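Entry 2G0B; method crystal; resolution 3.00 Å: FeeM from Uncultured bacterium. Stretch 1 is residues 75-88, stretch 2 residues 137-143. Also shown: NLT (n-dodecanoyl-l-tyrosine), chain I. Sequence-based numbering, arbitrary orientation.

Stretch 1 75-88: PMDSIYAVELAAWR
Stretch 2 137-143: DYLCISI

A helical segment packs across one face of a β-strand in FeeM. The strand runs from Tyr-138 to Ile-143. The helix covers most of residues 77-88 and continues later in the chain. It is kinked: the N atoms of Val-82, Glu-83, Ala-86 and Trp-87 lack a good bond to the turn before. The N-to-C directions differ by 138°, so the two run roughly antiparallel, with axes 10.6 Å apart at closest approach. Register is set by Met-76 CA to Ser-142 CA at 7.0 Å and Trp-87 CA to Tyr-138 CA at 8.7 Å. No hydrogen bond crosses the contact, which buries 342 Å².

Trp-87 covers the most surface. Its phi/psi is -65/-39, with chi1 -78° (m) and chi2 -22°. Its six-membered ring stacks face to face on the ring of Tyr-138. The centroids lie 3.7 Å apart and the planes are tilted by 11°. Trp-87 CZ2 comes within 3.5 Å of Tyr-138 CE2. Tyr-138 has phi/psi -117/124, chi1 -74° (m) and chi2 99°. Both CA-to-CB bonds point toward the opposing stretch, which lets the rings meet.

Met-76 fills the other end. Its phi/psi is -54/-30, and its side chain has chi1 -103°, chi2 170° (t) and chi3 129°. Met-76 SD packs 3.5 Å from Cys-140 CB. Met-76 CE lies 4.0 Å from Ile-141 O, so the side chain also reaches the strand backbone. The Met-76 carbonyl accepts bonds from Ile-79 N (2.9 Å to Met-76 O) and Tyr-80 N (2.7 Å to Met-76 O).

Cys-140 links the two ends. It has phi/psi -101/147 and chi1 -49° (m). Leu-84 CD2 lies 3.9 Å from Cys-140 SG. The Leu-84 CA-to-CB bond points sideways, but m,t rotamers (-61°, 179°) bring its end nearer. Trp-87 CZ3 is 4.4 Å from the same Cys-140 SG.

The strand alternates. Tyr-138, Cys-140 and Ser-142 point toward the helical stretch; Leu-139 and Ile-141 point away. Ser-142 (phi/psi -116/116, chi1 56°, p) has its CB 4.3 Å from Tyr-80 CE1. Tyr-80 has phi/psi -120/32, chi1 -62° (m) and chi2 116°.

Within residues 75-88, Arg-88 NH2 and Asp-77 OD1 form a salt bridge, very short at 2.5 Å. The n-dodecanoyl-l-tyrosine ligand donates from its N to Ser-142 O at 2.9 Å, nearly linear at 174°. Its C5 lies 3.8 Å from Ile-141 CG2.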

# COMPACT_ATOMS: atom_id res chain seq x y z
N PRO A 75 2.96 8.82 -6.95
CA PRO A 75 3.58 9.61 -5.87
C PRO A 75 5.07 9.35 -5.73
O PRO A 75 5.80 10.26 -5.34
CB PRO A 75 2.84 9.14 -4.63
CG PRO A 75 1.55 8.72 -5.12
CD PRO A 75 1.76 8.11 -6.48
N MET A 76 5.50 8.13 -6.08
CA MET A 76 6.92 7.75 -6.11
C MET A 76 7.79 8.67 -6.96
O MET A 76 8.97 8.84 -6.67
CB MET A 76 7.06 6.35 -6.68
CG MET A 76 7.30 5.29 -5.68
SD MET A 76 7.15 3.70 -6.44
CE MET A 76 8.58 2.98 -5.94
N ASP A 77 7.20 9.27 -8.00
CA ASP A 77 7.93 10.06 -9.00
C ASP A 77 8.79 11.19 -8.43
O ASP A 77 9.82 11.53 -9.00
CB ASP A 77 6.97 10.63 -10.05
CG ASP A 77 6.37 9.56 -10.94
OD1 ASP A 77 6.62 8.36 -10.69
OD2 ASP A 77 5.64 9.82 -11.93
N SER A 78 8.36 11.76 -7.30
CA SER A 78 9.10 12.86 -6.68
C SER A 78 10.47 12.41 -6.15
O SER A 78 11.37 13.23 -5.99
CB SER A 78 8.27 13.52 -5.57
OG SER A 78 8.14 12.67 -4.45
N ILE A 79 10.62 11.11 -5.94
CA ILE A 79 11.83 10.54 -5.36
C ILE A 79 12.46 9.46 -6.24
O ILE A 79 13.68 9.42 -6.41
CB ILE A 79 11.54 9.99 -3.92
CG1 ILE A 79 11.19 11.13 -2.96
CG2 ILE A 79 12.72 9.23 -3.37
CD1 ILE A 79 12.23 12.31 -2.91
N TYR A 80 11.62 8.61 -6.83
CA TYR A 80 12.11 7.44 -7.55
C TYR A 80 11.71 7.40 -9.03
O TYR A 80 11.54 6.32 -9.59
CB TYR A 80 11.63 6.16 -6.87
CG TYR A 80 12.14 5.97 -5.47
CD1 TYR A 80 11.26 5.94 -4.39
CD2 TYR A 80 13.49 5.79 -5.22
CE1 TYR A 80 11.71 5.76 -3.09
CE2 TYR A 80 13.97 5.60 -3.93
CZ TYR A 80 13.07 5.59 -2.87
OH TYR A 80 13.54 5.41 -1.60
N ALA A 81 11.59 8.56 -9.66
CA ALA A 81 11.22 8.64 -11.08
C ALA A 81 12.15 7.84 -12.01
O ALA A 81 11.68 7.01 -12.79
CB ALA A 81 11.15 10.08 -11.53
N VAL A 82 13.46 8.08 -11.90
CA VAL A 82 14.43 7.47 -12.82
C VAL A 82 14.63 5.98 -12.58
O VAL A 82 15.15 5.26 -13.44
CB VAL A 82 15.81 8.20 -12.82
CG1 VAL A 82 15.71 9.53 -13.57
CG2 VAL A 82 16.33 8.41 -11.41
N GLU A 83 14.18 5.52 -11.42
CA GLU A 83 14.21 4.10 -11.11
C GLU A 83 13.07 3.38 -11.82
O GLU A 83 13.12 2.17 -11.99
CB GLU A 83 14.13 3.90 -9.60
CG GLU A 83 15.48 4.02 -8.89
CD GLU A 83 15.78 5.43 -8.34
OE1 GLU A 83 15.27 6.45 -8.88
OE2 GLU A 83 16.56 5.50 -7.35
N LEU A 84 12.06 4.14 -12.25
CA LEU A 84 10.88 3.57 -12.92
C LEU A 84 10.91 3.81 -14.42
O LEU A 84 10.18 3.14 -15.17
CB LEU A 84 9.58 4.15 -12.34
CG LEU A 84 9.25 3.94 -10.86
CD1 LEU A 84 7.94 4.60 -10.56
CD2 LEU A 84 9.18 2.45 -10.49
N ALA A 85 11.74 4.75 -14.85
CA ALA A 85 11.81 5.19 -16.25
C ALA A 85 12.06 4.05 -17.26
O ALA A 85 11.43 4.02 -18.33
CB ALA A 85 12.85 6.29 -16.41
N ALA A 86 12.94 3.12 -16.91
CA ALA A 86 13.25 1.97 -17.75
C ALA A 86 12.01 1.16 -18.05
O ALA A 86 11.74 0.84 -19.21
CB ALA A 86 14.30 1.11 -17.09
N TRP A 87 11.23 0.87 -17.01
CA TRP A 87 10.00 0.08 -17.13
C TRP A 87 8.95 0.80 -17.96
O TRP A 87 8.25 0.19 -18.78
CB TRP A 87 9.45 -0.26 -15.76
CG TRP A 87 10.17 -1.39 -15.07
CD1 TRP A 87 10.92 -2.37 -15.66
CD2 TRP A 87 10.19 -1.66 -13.67
NE1 TRP A 87 11.42 -3.22 -14.71
CE2 TRP A 87 10.99 -2.81 -13.47
CE3 TRP A 87 9.63 -1.04 -12.54
CZ2 TRP A 87 11.24 -3.35 -12.21
CZ3 TRP A 87 9.89 -1.57 -11.29
CH2 TRP A 87 10.68 -2.72 -11.13
N ARG A 88 8.86 2.12 -17.77
CA ARG A 88 7.90 2.94 -18.50
C ARG A 88 8.26 3.01 -19.98
O ARG A 88 7.38 3.16 -20.83
CB ARG A 88 7.83 4.33 -17.90
CG ARG A 88 7.34 4.33 -16.47
CD ARG A 88 6.59 5.58 -16.06
NE ARG A 88 7.15 6.15 -14.83
CZ ARG A 88 6.44 6.52 -13.77
NH1 ARG A 88 5.12 6.40 -13.77
NH2 ARG A 88 7.05 7.03 -12.72
N ASP A 137 1.94 -5.30 -14.25
CA ASP A 137 3.25 -5.95 -14.31
C ASP A 137 4.04 -5.78 -13.00
O ASP A 137 4.40 -6.77 -12.35
CB ASP A 137 4.07 -5.42 -15.49
CG ASP A 137 3.50 -5.85 -16.83
OD1 ASP A 137 3.30 -7.07 -17.02
OD2 ASP A 137 3.23 -5.05 -17.74
N TYR A 138 4.30 -4.53 -12.61
CA TYR A 138 5.06 -4.26 -11.40
C TYR A 138 4.27 -3.50 -10.34
O TYR A 138 3.72 -2.43 -10.60
CB TYR A 138 6.36 -3.52 -11.72
CG TYR A 138 7.40 -4.42 -12.35
CD1 TYR A 138 7.60 -4.43 -13.72
CD2 TYR A 138 8.17 -5.26 -11.56
CE1 TYR A 138 8.56 -5.26 -14.30
CE2 TYR A 138 9.13 -6.09 -12.12
CZ TYR A 138 9.32 -6.09 -13.48
OH TYR A 138 10.27 -6.91 -14.02
N LEU A 139 4.21 -4.09 -9.15
CA LEU A 139 3.58 -3.47 -8.00
C LEU A 139 4.65 -2.78 -7.16
O LEU A 139 5.48 -3.43 -6.56
CB LEU A 139 2.88 -4.54 -7.17
CG LEU A 139 1.53 -4.25 -6.54
CD1 LEU A 139 0.66 -3.43 -7.45
CD2 LEU A 139 0.86 -5.54 -6.22
N CYS A 140 4.64 -1.45 -7.13
CA CYS A 140 5.69 -0.69 -6.45
C CYS A 140 5.29 -0.18 -5.05
O CYS A 140 4.12 0.14 -4.80
CB CYS A 140 6.12 0.47 -7.32
SG CYS A 140 6.48 0.04 -9.03
N ILE A 141 6.27 -0.11 -4.14
CA ILE A 141 6.04 0.40 -2.78
C ILE A 141 7.18 1.25 -2.29
O ILE A 141 8.35 0.93 -2.53
CB ILE A 141 5.76 -0.77 -1.73
CG1 ILE A 141 6.83 -1.86 -1.82
CG2 ILE A 141 4.36 -1.34 -1.88
CD1 ILE A 141 6.83 -2.80 -0.65
N SER A 142 6.86 2.34 -1.62
CA SER A 142 7.88 3.11 -0.92
C SER A 142 7.55 3.04 0.55
O SER A 142 6.50 3.50 0.98
CB SER A 142 7.95 4.54 -1.43
OG SER A 142 6.70 5.17 -1.32
N ILE A 143 8.45 2.43 1.30
CA ILE A 143 8.18 2.02 2.67
C ILE A 143 9.20 2.56 3.66
O ILE A 143 10.37 2.79 3.31
CB ILE A 143 8.17 0.48 2.75
CG1 ILE A 143 9.29 -0.11 1.90
CG2 ILE A 143 6.86 -0.06 2.29
CD1 ILE A 143 10.11 -1.11 2.62
N NLT I . 3.95 3.94 2.25
C1 NLT I . 3.14 2.91 2.52
OL NLT I . 2.04 3.03 3.03
C2 NLT I . 3.69 1.53 2.17
C3 NLT I . 2.65 0.64 1.48
C4 NLT I . 2.99 -0.85 1.63
C5 NLT I . 1.94 -1.74 0.96
C6 NLT I . 2.40 -3.19 0.78
C7 NLT I . 1.50 -3.95 -0.19
C8 NLT I . 1.67 -5.46 -0.03
C9 NLT I . 0.83 -6.27 -1.03
C10 NLT I . 1.66 -7.46 -1.50
C11 NLT I . 0.99 -8.29 -2.60
C12 NLT I . 1.76 -9.61 -2.79
CA NLT I . 3.67 5.33 2.61
CB NLT I . 4.83 6.22 2.18
CG NLT I . 5.90 6.31 3.26
CD2 NLT I . 5.58 6.80 4.52
CE2 NLT I . 6.56 6.87 5.50
CZ NLT I . 7.85 6.47 5.21
CE1 NLT I . 8.17 5.98 3.96
CD1 NLT I . 7.19 5.90 2.98
OH NLT I . 8.78 6.55 6.15
C NLT I . 2.45 5.87 1.94
O NLT I . 2.21 5.50 0.76
O2 NLT I . 1.70 6.66 2.56